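Local coordinates for protein AT-less polyketide synthase (Streptomyces platensis subsp. rosaceus, PDB 4QYR) that probably catalyses decarboxylative condensation of acyl units during chain extension, as a ketosynthase domain of the modular polyketide synthase that makes isomigrastatin, at residues A[51-55]-A[204-208]; A[59-63]-A[218-223]; A[230-234]-A[308-314]; A[297-303]-A[325-329]. All coordinates share one frame; numbering follows the deposited sequence.

Contact 1. Residues A[51-55]-A[204-208]; sequences YAEVV and LSVDT
With chi1 at -164°, Y51 holds its ring opposite its own backbone N and sends it from helix 51-56 across to V206. On V206 a chi1 of -170° leaves CG2 beside that residue's backbone N, where the Y51 hydroxyl meets this methyl and the V206 amide together. The contact lies in the N-terminal half of the thiolase-type ketosynthase fold, where the chain leaving core strand 194-201 turns into helix 207-214.

The polar link is a fairly straight hydrogen bond from V206 N to Y51 OH (3.0 Å, 162° at the hydrogen), in which the tyrosine oxygen is the acceptor. Around it the packing is apolar: CG2 of V206 approaches the ring obliquely and lies 3.6 Å from Y51 CZ, while V55 CG2, one helical turn after the tyrosine, meets the same methyl at 3.7 Å. Within the helix, V54 CB stands over one face of the Y51 ring, offset toward the rim. L131 and A134 of helix 127-135 also touch Y51, and F46 meets its ring edge-to-face.

Next to V206, the entry to helix 207-214 faces the dimer partner: D207 OD1 accepts a hydrogen bond from N133 of the second subunit. The other carboxylate oxygen is bonded within its own subunit: S205 OG donates to D207 OD2 at 3.1 Å, on its anti side.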
loop_
_atom_site.group_PDB
_atom_site.type_symbol
_atom_site.label_atom_id
_atom_site.label_comp_id
_atom_site.label_asym_id
_atom_site.label_seq_id
_atom_site.Cartn_x
_atom_site.Cartn_y
_atom_site.Cartn_z
ATOM N N TYR A 51 -1.481 30.794 -11.482
ATOM C CA TYR A 51 -0.657 29.995 -10.586
ATOM C C TYR A 51 0.834 30.106 -10.889
ATOM O O TYR A 51 1.675 29.731 -10.070
ATOM C CB TYR A 51 -1.072 28.535 -10.649
ATOM C CG TYR A 51 -0.538 27.742 -9.488
ATOM C CD1 TYR A 51 -1.164 27.795 -8.250
ATOM C CD2 TYR A 51 0.592 26.946 -9.620
ATOM C CE1 TYR A 51 -0.686 27.084 -7.175
ATOM C CE2 TYR A 51 1.084 26.224 -8.544
ATOM C CZ TYR A 51 0.436 26.299 -7.324
ATOM O OH TYR A 51 0.903 25.583 -6.249
ATOM N N ALA A 52 1.137 30.627 -12.074
ATOM C CA ALA A 52 2.505 30.814 -12.549
ATOM C C ALA A 52 3.363 31.647 -11.609
ATOM O O ALA A 52 4.544 31.359 -11.439
ATOM C CB ALA A 52 2.490 31.451 -13.931
ATOM N N GLU A 53 2.790 32.691 -11.014
ATOM C CA GLU A 53 3.587 33.491 -10.094
ATOM C C GLU A 53 3.210 33.268 -8.644
ATOM O O GLU A 53 3.763 33.902 -7.760
ATOM C CB GLU A 53 3.529 34.980 -10.432
ATOM C CG GLU A 53 3.963 35.240 -11.872
ATOM C CD GLU A 53 4.716 36.549 -12.053
ATOM O OE1 GLU A 53 5.029 37.222 -11.039
ATOM O OE2 GLU A 53 5.055 36.866 -13.216
ATOM N N VAL A 54 2.294 32.347 -8.390
ATOM C CA VAL A 54 2.241 31.717 -7.076
ATOM C C VAL A 54 3.538 30.952 -6.874
ATOM O O VAL A 54 4.074 30.883 -5.769
ATOM C CB VAL A 54 1.045 30.766 -6.948
ATOM C CG1 VAL A 54 1.101 30.030 -5.638
ATOM C CG2 VAL A 54 -0.247 31.541 -7.050
ATOM N N VAL A 55 4.035 30.381 -7.965
ATOM C CA VAL A 55 5.294 29.664 -7.939
ATOM C C VAL A 55 6.458 30.629 -7.804
ATOM O O VAL A 55 7.335 30.439 -6.969
ATOM C CB VAL A 55 5.479 28.804 -9.202
ATOM C CG1 VAL A 55 6.775 28.027 -9.132
ATOM C CG2 VAL A 55 4.309 27.855 -9.363
ATOM N N LEU A 204 3.497 19.261 -9.695
ATOM C CA LEU A 204 2.416 20.063 -10.236
ATOM C C LEU A 204 1.952 21.143 -9.276
ATOM O O LEU A 204 0.942 21.805 -9.535
ATOM C CB LEU A 204 1.240 19.165 -10.621
ATOM C CG LEU A 204 1.582 18.114 -11.685
ATOM C CD1 LEU A 204 0.383 17.233 -11.998
ATOM C CD2 LEU A 204 2.126 18.774 -12.957
ATOM N N SER A 205 2.678 21.322 -8.174
ATOM C CA SER A 205 2.354 22.387 -7.218
ATOM C C SER A 205 3.562 22.833 -6.408
ATOM O O SER A 205 4.609 22.190 -6.408
ATOM C CB SER A 205 1.253 21.946 -6.254
ATOM O OG SER A 205 1.818 21.449 -5.043
ATOM N N VAL A 206 3.381 23.939 -5.702
ATOM C CA VAL A 206 4.428 24.553 -4.895
ATOM C C VAL A 206 4.633 23.884 -3.544
ATOM O O VAL A 206 5.760 23.796 -3.055
ATOM C CB VAL A 206 4.106 26.021 -4.630
ATOM C CG1 VAL A 206 5.287 26.702 -4.011
ATOM C CG2 VAL A 206 3.742 26.701 -5.916
ATOM N N ASP A 207 3.528 23.435 -2.952
ATOM C CA ASP A 207 3.494 22.907 -1.596
ATOM C C ASP A 207 4.723 22.107 -1.174
ATOM O O ASP A 207 5.408 22.484 -0.218
ATOM C CB ASP A 207 2.249 22.034 -1.418
ATOM C CG ASP A 207 0.958 22.828 -1.544
ATOM O OD1 ASP A 207 0.356 23.164 -0.488
ATOM O OD2 ASP A 207 0.547 23.107 -2.699
ATOM N N THR A 208 5.010 21.012 -1.875
ATOM C CA THR A 208 6.109 20.160 -1.445
ATOM C C THR A 208 7.464 20.805 -1.716
ATOM O O THR A 208 8.418 20.584 -0.979
ATOM C CB THR A 208 6.051 18.789 -2.113
ATOM O OG1 THR A 208 4.714 18.290 -2.046
ATOM C CG2 THR A 208 6.976 17.811 -1.414
#

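Contact 2. Residues A[59-63]-A[218-223]; sequences DFPKF and LSPDGR
The ring of F63 lies against the D221 and G222 end of a turn that begins at S219. F63 CG lies opposite its carbonyl carbon (chi1 -55°), which carries the ring to the turn. D221 O sits 3.9 Å above the ring plane, over its centre, while G222 CA comes obliquely to F63 CD2 at 3.4 Å. Elsewhere on the ring R223 NH2 is 3.9 Å from F63 CD1, with the guanidinium and phenyl planes 65° apart; the same guanidinium has D221 O at its edge, in plane. Earlier in the segment, P61 CG touches L218 CB (3.8 Å) and rests by S219 O, and F60 CB meets the L218 CD1 methyl at 4.0 Å. No hydrogen bond joins the two segments, which are held by rings packed on peptide groups and by P61 and F60 on the L218 side chain.

G222 N donates to S219 O at 3.1 Å, closing the turn that presents its peptides to F63, and S219 OG reaches R223 O (2.9 Å) from above the carbonyl plane. Across from it, F63 N bonds P61 O at 2.8 Å, an inverse gamma turn centred on K62 that brings the proline and the phenylalanine to the same partner.

Further out, R223 forms a salt bridge with D36 and D221 one with K225, while F60 stacks on F209 of helix 207-214. The arrangement is a type I beta turn, with positive phi at G222 (53°), in the connection between helix 207-214 and strand 239-247 of the ketosynthase domain, packed against F63 at the start of strand 63-64.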
loop_
_atom_site.group_PDB
_atom_site.type_symbol
_atom_site.label_atom_id
_atom_site.label_comp_id
_atom_site.label_asym_id
_atom_site.label_seq_id
_atom_site.Cartn_x
_atom_site.Cartn_y
_atom_site.Cartn_z
ATOM N N ASP A 59 9.883 30.099 -2.191
ATOM C CA ASP A 59 11.269 30.273 -1.755
ATOM C C ASP A 59 12.298 29.363 -2.434
ATOM O O ASP A 59 13.377 29.825 -2.811
ATOM C CB ASP A 59 11.359 30.084 -0.240
ATOM C CG ASP A 59 12.488 30.899 0.388
ATOM O OD1 ASP A 59 13.509 31.135 -0.298
ATOM O OD2 ASP A 59 12.351 31.310 1.565
ATOM N N PHE A 60 11.968 28.084 -2.582
ATOM C CA PHE A 60 12.899 27.046 -3.057
ATOM C C PHE A 60 13.746 27.358 -4.309
ATOM O O PHE A 60 13.326 28.143 -5.147
ATOM C CB PHE A 60 12.096 25.766 -3.328
ATOM C CG PHE A 60 11.127 25.884 -4.468
ATOM C CD1 PHE A 60 11.351 25.212 -5.654
ATOM C CD2 PHE A 60 10.002 26.685 -4.363
ATOM C CE1 PHE A 60 10.458 25.316 -6.705
ATOM C CE2 PHE A 60 9.110 26.799 -5.410
ATOM C CZ PHE A 60 9.337 26.117 -6.580
ATOM N N PRO A 61 14.937 26.726 -4.438
ATOM C CA PRO A 61 15.761 26.756 -5.654
ATOM C C PRO A 61 15.064 26.155 -6.865
ATOM O O PRO A 61 14.658 24.992 -6.863
ATOM C CB PRO A 61 16.985 25.920 -5.274
ATOM C CG PRO A 61 16.536 25.079 -4.175
ATOM C CD PRO A 61 15.605 25.949 -3.387
ATOM N N LYS A 62 14.978 26.961 -7.913
ATOM C CA LYS A 62 14.075 26.728 -9.024
ATOM C C LYS A 62 14.523 25.693 -10.043
ATOM O O LYS A 62 14.666 26.017 -11.213
ATOM C CB LYS A 62 13.846 28.054 -9.741
ATOM C CG LYS A 62 12.472 28.623 -9.548
ATOM C CD LYS A 62 12.103 28.698 -8.086
ATOM C CE LYS A 62 10.761 29.378 -7.912
ATOM N NZ LYS A 62 10.659 30.043 -6.590
ATOM N N PHE A 63 14.718 24.449 -9.627
ATOM C CA PHE A 63 15.146 23.429 -10.581
ATOM C C PHE A 63 14.313 22.180 -10.493
ATOM O O PHE A 63 13.784 21.864 -9.438
ATOM C CB PHE A 63 16.606 23.043 -10.359
ATOM C CG PHE A 63 17.561 24.199 -10.397
ATOM C CD1 PHE A 63 18.122 24.609 -11.595
ATOM C CD2 PHE A 63 17.918 24.860 -9.223
ATOM C CE1 PHE A 63 19.011 25.664 -11.633
ATOM C CE2 PHE A 63 18.806 25.902 -9.249
ATOM C CZ PHE A 63 19.355 26.311 -10.468
ATOM N N LEU A 218 16.790 20.674 -0.318
ATOM C CA LEU A 218 17.005 21.013 -1.708
ATOM C C LEU A 218 18.338 21.703 -1.880
ATOM O O LEU A 218 18.645 22.619 -1.131
ATOM C CB LEU A 218 15.878 21.899 -2.223
ATOM C CG LEU A 218 14.514 21.215 -2.162
ATOM C CD1 LEU A 218 13.482 22.028 -2.895
ATOM C CD2 LEU A 218 14.615 19.830 -2.737
ATOM N N SER A 219 19.130 21.261 -2.862
ATOM C CA SER A 219 20.434 21.881 -3.118
ATOM C C SER A 219 20.255 23.192 -3.873
ATOM O O SER A 219 19.410 23.296 -4.758
ATOM C CB SER A 219 21.370 20.937 -3.890
ATOM O OG SER A 219 20.699 20.229 -4.911
ATOM N N PRO A 220 21.038 24.204 -3.497
ATOM C CA PRO A 220 21.001 25.565 -4.044
ATOM C C PRO A 220 21.238 25.647 -5.541
ATOM O O PRO A 220 20.771 26.620 -6.136
ATOM C CB PRO A 220 22.125 26.284 -3.294
ATOM C CG PRO A 220 22.416 25.438 -2.100
ATOM C CD PRO A 220 22.059 24.042 -2.456
ATOM N N ASP A 221 21.934 24.670 -6.127
ATOM C CA ASP A 221 22.210 24.662 -7.576
ATOM C C ASP A 221 21.430 23.573 -8.312
ATOM O O ASP A 221 21.742 23.223 -9.452
ATOM C CB ASP A 221 23.705 24.480 -7.848
ATOM C CG ASP A 221 24.263 23.203 -7.244
ATOM O OD1 ASP A 221 23.481 22.345 -6.786
ATOM O OD2 ASP A 221 25.499 23.047 -7.244
ATOM N N GLY A 222 20.443 23.027 -7.621
ATOM C CA GLY A 222 19.551 22.038 -8.174
ATOM C C GLY A 222 20.185 20.826 -8.813
ATOM O O GLY A 222 19.723 20.370 -9.853
ATOM N N ARG A 223 21.227 20.280 -8.209
ATOM C CA ARG A 223 21.799 19.053 -8.745
ATOM C C ARG A 223 21.959 18.001 -7.659
ATOM O O ARG A 223 22.253 18.326 -6.506
ATOM C CB ARG A 223 23.141 19.339 -9.423
ATOM C CG ARG A 223 23.070 19.379 -10.959
ATOM C CD ARG A 223 22.287 20.567 -11.463
ATOM N NE ARG A 223 22.208 20.597 -12.916
ATOM C CZ ARG A 223 21.729 21.616 -13.630
ATOM N NH1 ARG A 223 21.706 21.542 -14.958
ATOM N NH2 ARG A 223 21.261 22.704 -13.035
#

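Contact 3. Residues A[230-234]-A[308-314]; sequences GADGY and TGTGLGD
One backbone hydrogen bond spans the contact: G233 N donates to G309 O at 3.3 Å with 161° at the hydrogen. Both residues are glycines with positive phi, which lets the two loops come close along their backbones.

The other polar bonds fix the shape of 308-314, which begins with the last three residues of the HGTGT motif of ketosynthases. T308 OG1 and T310 OG1 are hydrogen-bonded at 2.8 Å, and T310 OG1 also takes a weak capping bond from G313 N at the start of the helix. G309 N donates to the syn lone pair of D314 OD1 (3.0 Å); D314 OD2 accepts from F227 N, and the carboxylate thus ties the helix start to two loops.

Nonbonded contact comes from A231, whose CB rests against the G309 carbonyl oxygen, and from Y234. With chi1 at 62°, the tyrosine ring stands alongside T310, pointing the same way, and its CD2 lies 4.2 Å from T310 CG2 at the ring edge and 4.1 Å from T308 CB. H353 meets the same ring edge-to-face.

D232 turns away from the other loop to a salt bridge with K225. Segment 230-234 belongs to the connection between helix 207-214 and strand 239-247, while 308-314 leads from strand 302-304 into helix 313-331.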
loop_
_atom_site.group_PDB
_atom_site.type_symbol
_atom_site.label_atom_id
_atom_site.label_comp_id
_atom_site.label_asym_id
_atom_site.label_seq_id
_atom_site.Cartn_x
_atom_site.Cartn_y
_atom_site.Cartn_z
ATOM N N GLY A 230 30.947 18.040 -2.317
ATOM C CA GLY A 230 30.147 19.232 -2.135
ATOM C C GLY A 230 28.669 18.934 -2.237
ATOM O O GLY A 230 27.873 19.804 -2.575
ATOM N N ALA A 231 28.300 17.693 -1.956
ATOM C CA ALA A 231 26.894 17.310 -1.937
ATOM C C ALA A 231 26.171 18.115 -0.854
ATOM O O ALA A 231 26.633 18.191 0.284
ATOM C CB ALA A 231 26.750 15.802 -1.700
ATOM N N ASP A 232 25.045 18.720 -1.214
ATOM C CA ASP A 232 24.412 19.705 -0.346
ATOM C C ASP A 232 22.904 19.735 -0.532
ATOM O O ASP A 232 22.256 20.742 -0.250
ATOM C CB ASP A 232 24.993 21.100 -0.613
ATOM C CG ASP A 232 24.738 21.589 -2.042
ATOM O OD1 ASP A 232 24.386 20.770 -2.924
ATOM O OD2 ASP A 232 24.928 22.802 -2.291
ATOM N N GLY A 233 22.346 18.637 -1.022
ATOM C CA GLY A 233 20.909 18.537 -1.164
ATOM C C GLY A 233 20.584 17.808 -2.437
ATOM O O GLY A 233 21.483 17.337 -3.127
ATOM N N TYR A 234 19.302 17.701 -2.755
ATOM C CA TYR A 234 18.918 17.106 -4.017
ATOM C C TYR A 234 17.975 18.007 -4.798
ATOM O O TYR A 234 17.677 19.136 -4.399
ATOM C CB TYR A 234 18.294 15.731 -3.804
ATOM C CG TYR A 234 17.019 15.663 -2.994
ATOM C CD1 TYR A 234 15.800 16.014 -3.555
ATOM C CD2 TYR A 234 17.022 15.173 -1.691
ATOM C CE1 TYR A 234 14.623 15.927 -2.836
ATOM C CE2 TYR A 234 15.842 15.079 -0.957
ATOM C CZ TYR A 234 14.643 15.459 -1.540
ATOM O OH TYR A 234 13.461 15.371 -0.843
ATOM N N THR A 308 20.873 10.257 -2.928
ATOM C CA THR A 308 20.164 11.525 -3.036
ATOM C C THR A 308 21.134 12.668 -3.284
ATOM O O THR A 308 20.786 13.667 -3.900
ATOM C CB THR A 308 19.380 11.833 -1.762
ATOM O OG1 THR A 308 20.224 11.599 -0.617
ATOM C CG2 THR A 308 18.147 10.926 -1.681
ATOM N N GLY A 309 22.357 12.526 -2.791
ATOM C CA GLY A 309 23.329 13.600 -2.896
ATOM C C GLY A 309 23.209 14.555 -1.725
ATOM O O GLY A 309 23.622 15.708 -1.794
ATOM N N THR A 310 22.603 14.075 -0.651
ATOM C CA THR A 310 22.611 14.793 0.604
ATOM C C THR A 310 23.980 14.544 1.215
ATOM O O THR A 310 24.584 13.490 1.003
ATOM C CB THR A 310 21.493 14.325 1.554
ATOM O OG1 THR A 310 21.449 12.893 1.575
ATOM C CG2 THR A 310 20.132 14.851 1.091
ATOM N N GLY A 311 24.483 15.519 1.959
ATOM C CA GLY A 311 25.814 15.411 2.526
ATOM C C GLY A 311 25.951 14.280 3.527
ATOM O O GLY A 311 27.026 13.695 3.684
ATOM N N LEU A 312 24.858 13.969 4.208
ATOM C CA LEU A 312 24.881 12.930 5.218
ATOM C C LEU A 312 24.524 11.555 4.655
ATOM O O LEU A 312 25.179 10.551 4.952
ATOM C CB LEU A 312 23.913 13.277 6.337
ATOM C CG LEU A 312 23.754 12.106 7.295
ATOM C CD1 LEU A 312 25.012 11.995 8.124
ATOM C CD2 LEU A 312 22.525 12.281 8.141
ATOM N N GLY A 313 23.472 11.522 3.847
ATOM C CA GLY A 313 22.924 10.276 3.358
ATOM C C GLY A 313 23.887 9.443 2.554
ATOM O O GLY A 313 23.862 8.227 2.635
ATOM N N ASP A 314 24.747 10.082 1.776
ATOM C CA ASP A 314 25.547 9.327 0.810
ATOM C C ASP A 314 26.593 8.424 1.477
ATOM O O ASP A 314 26.645 7.229 1.171
ATOM C CB ASP A 314 26.207 10.274 -0.205
ATOM C CG ASP A 314 25.217 10.835 -1.229
ATOM O OD1 ASP A 314 23.980 10.642 -1.070
ATOM O OD2 ASP A 314 25.692 11.480 -2.194
#

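Contact 4. Residues A[297-303]-A[325-329]; sequences PDSIGYV and YRALR
The 3-10 turn 297-299, with I300 N bonded to P297 O at 3.2 Å, runs beside helix 313-331 and places P297 CA 6.0 Å from Y325 CA. P297 makes most of the contact from 297-303. Its CB stands 4.1 Å above one face of the Y325 ring, offset toward the rim, while its CG fits against L328 CB (3.7 Å) and R329 CG (3.8 Å), one turn further along the helix.

Y325 extends past the proline toward the strand. Its CG lies opposite its carbonyl carbon (chi1 -81°), and the ring reaches I300 and V303 with its hydroxyl end: I300 CG2 is 3.5 Å and V303 CG2 3.6 Å from Y325 OH. I300 crosses the tyrosine at about a right angle, whereas V303 comes from the opposite direction.

A bend at chi3 (-91°) folds the R329 chain back, placing one face of its guanidinium over Y325 O. D298 approaches that group at its edge, carboxylate and guanidinium nearly coplanar, but D298 OD1 and R329 NH2 are 4.2 Å apart, beyond a salt bridge; any attraction is therefore probably modest.

I288 of helix 281-291 also packs on Y325. The helix thus packs on strand 302-304 and on the turn that leads into it, within the beta-alpha-beta unit of strand 302-304, helix 313-331 and strand 342-345, whose two strands are parallel neighbours in the thiolase-type sheet of the C-terminal half.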
loop_
_atom_site.group_PDB
_atom_site.type_symbol
_atom_site.label_atom_id
_atom_site.label_comp_id
_atom_site.label_asym_id
_atom_site.label_seq_id
_atom_site.Cartn_x
_atom_site.Cartn_y
_atom_site.Cartn_z
ATOM N N PRO A 297 28.098 -12.316 -2.386
ATOM C CA PRO A 297 28.406 -10.899 -2.652
ATOM C C PRO A 297 29.590 -10.661 -3.614
ATOM O O PRO A 297 29.679 -9.581 -4.213
ATOM C CB PRO A 297 28.713 -10.341 -1.257
ATOM C CG PRO A 297 29.077 -11.529 -0.435
ATOM C CD PRO A 297 28.272 -12.675 -0.970
ATOM N N ASP A 298 30.466 -11.652 -3.775
ATOM C CA ASP A 298 31.532 -11.570 -4.764
ATOM C C ASP A 298 30.939 -11.576 -6.154
ATOM O O ASP A 298 31.627 -11.327 -7.140
ATOM C CB ASP A 298 32.500 -12.737 -4.634
ATOM C CG ASP A 298 33.321 -12.678 -3.367
ATOM O OD1 ASP A 298 33.370 -11.598 -2.733
ATOM O OD2 ASP A 298 33.925 -13.715 -3.007
ATOM N N SER A 299 29.654 -11.898 -6.212
ATOM C CA SER A 299 28.897 -12.053 -7.441
ATOM C C SER A 299 28.263 -10.757 -7.935
ATOM O O SER A 299 27.852 -10.663 -9.089
ATOM C CB SER A 299 27.837 -13.141 -7.209
ATOM O OG SER A 299 26.703 -12.987 -8.031
ATOM N N ILE A 300 28.188 -9.753 -7.067
ATOM C CA ILE A 300 27.574 -8.491 -7.460
ATOM C C ILE A 300 28.600 -7.583 -8.125
ATOM O O ILE A 300 29.704 -7.406 -7.609
ATOM C CB ILE A 300 26.944 -7.764 -6.272
ATOM C CG1 ILE A 300 26.066 -8.719 -5.462
ATOM C CG2 ILE A 300 26.147 -6.569 -6.748
ATOM C CD1 ILE A 300 24.959 -9.390 -6.214
ATOM N N GLY A 301 28.238 -7.031 -9.282
ATOM C CA GLY A 301 29.143 -6.200 -10.057
ATOM C C GLY A 301 28.900 -4.703 -9.925
ATOM O O GLY A 301 29.833 -3.900 -10.045
ATOM N N TYR A 302 27.646 -4.325 -9.685
ATOM C CA TYR A 302 27.253 -2.921 -9.612
ATOM C C TYR A 302 26.185 -2.721 -8.557
ATOM O O TYR A 302 25.361 -3.599 -8.325
ATOM C CB TYR A 302 26.739 -2.434 -10.967
ATOM C CG TYR A 302 26.227 -1.004 -10.989
ATOM C CD1 TYR A 302 27.104 0.064 -11.142
ATOM C CD2 TYR A 302 24.871 -0.722 -10.897
ATOM C CE1 TYR A 302 26.652 1.381 -11.183
ATOM C CE2 TYR A 302 24.402 0.597 -10.931
ATOM C CZ TYR A 302 25.310 1.640 -11.075
ATOM O OH TYR A 302 24.887 2.946 -11.109
ATOM N N VAL A 303 26.204 -1.568 -7.900
ATOM C CA VAL A 303 25.083 -1.194 -7.052
ATOM C C VAL A 303 24.586 0.187 -7.438
ATOM O O VAL A 303 25.343 1.155 -7.428
ATOM C CB VAL A 303 25.443 -1.201 -5.559
ATOM C CG1 VAL A 303 24.303 -0.558 -4.756
ATOM C CG2 VAL A 303 25.720 -2.615 -5.080
ATOM N N TYR A 325 28.088 -6.206 2.883
ATOM C CA TYR A 325 28.778 -7.183 2.053
ATOM C C TYR A 325 29.858 -7.834 2.877
ATOM O O TYR A 325 30.176 -9.006 2.679
ATOM C CB TYR A 325 29.375 -6.549 0.795
ATOM C CG TYR A 325 28.378 -6.356 -0.330
ATOM C CD1 TYR A 325 27.028 -6.600 -0.134
ATOM C CD2 TYR A 325 28.787 -5.941 -1.587
ATOM C CE1 TYR A 325 26.104 -6.422 -1.153
ATOM C CE2 TYR A 325 27.878 -5.768 -2.618
ATOM C CZ TYR A 325 26.529 -6.009 -2.394
ATOM O OH TYR A 325 25.609 -5.832 -3.412
ATOM N N ARG A 326 30.407 -7.067 3.815
ATOM C CA ARG A 326 31.486 -7.547 4.666
ATOM C C ARG A 326 30.931 -8.627 5.577
ATOM O O ARG A 326 31.519 -9.690 5.732
ATOM C CB ARG A 326 32.099 -6.391 5.465
ATOM C CG ARG A 326 33.364 -6.750 6.221
ATOM C CD ARG A 326 34.106 -5.512 6.720
ATOM N NE ARG A 326 33.294 -4.711 7.632
ATOM C CZ ARG A 326 33.103 -3.397 7.513
ATOM N NH1 ARG A 326 33.671 -2.730 6.517
ATOM N NH2 ARG A 326 32.338 -2.749 8.387
ATOM N N ALA A 327 29.766 -8.354 6.150
ATOM C CA ALA A 327 29.078 -9.320 6.991
ATOM C C ALA A 327 28.741 -10.575 6.209
ATOM O O ALA A 327 28.790 -11.688 6.739
ATOM C CB ALA A 327 27.818 -8.714 7.566
ATOM N N LEU A 328 28.389 -10.381 4.944
ATOM C CA LEU A 328 27.981 -11.486 4.100
ATOM C C LEU A 328 29.146 -12.399 3.817
ATOM O O LEU A 328 29.058 -13.592 4.080
ATOM C CB LEU A 328 27.378 -10.976 2.806
ATOM C CG LEU A 328 25.929 -10.517 2.959
ATOM C CD1 LEU A 328 25.364 -10.126 1.617
ATOM C CD2 LEU A 328 25.093 -11.618 3.584
ATOM N N ARG A 329 30.233 -11.835 3.293
ATOM C CA ARG A 329 31.449 -12.600 3.011
ATOM C C ARG A 329 31.865 -13.465 4.182
ATOM O O ARG A 329 32.149 -14.652 4.021
ATOM C CB ARG A 329 32.604 -11.671 2.646
ATOM C CG ARG A 329 32.439 -10.979 1.323
ATOM C CD ARG A 329 33.684 -10.215 0.934
ATOM N NE ARG A 329 33.653 -8.831 1.402
ATOM C CZ ARG A 329 33.221 -7.803 0.672
ATOM N NH1 ARG A 329 33.235 -6.575 1.190
ATOM N NH2 ARG A 329 32.770 -7.996 -0.573
#

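How the contacts relate
All four contacts are partly buried and lie well away from the centre of the chain. Contacts 1, 2 and 3 form a continuous series: V55 and V206 of contact 1 pack on F60 of contact 2, and S219 and Y234 join contacts 2 and 3 through their backbones. Contact 4 stands apart, about 10 Å from contact 3 between nearest atoms, yet both use helix 313-331, one at its start and one further along. Chemistry follows place: contact 3, between loops, is linked through the backbone; contact 1 combines one polar bond with methyl packing beside the dimer partner; contacts 2 and 4 have no hydrogen bond across their segments and depend on proline and aromatic surfaces.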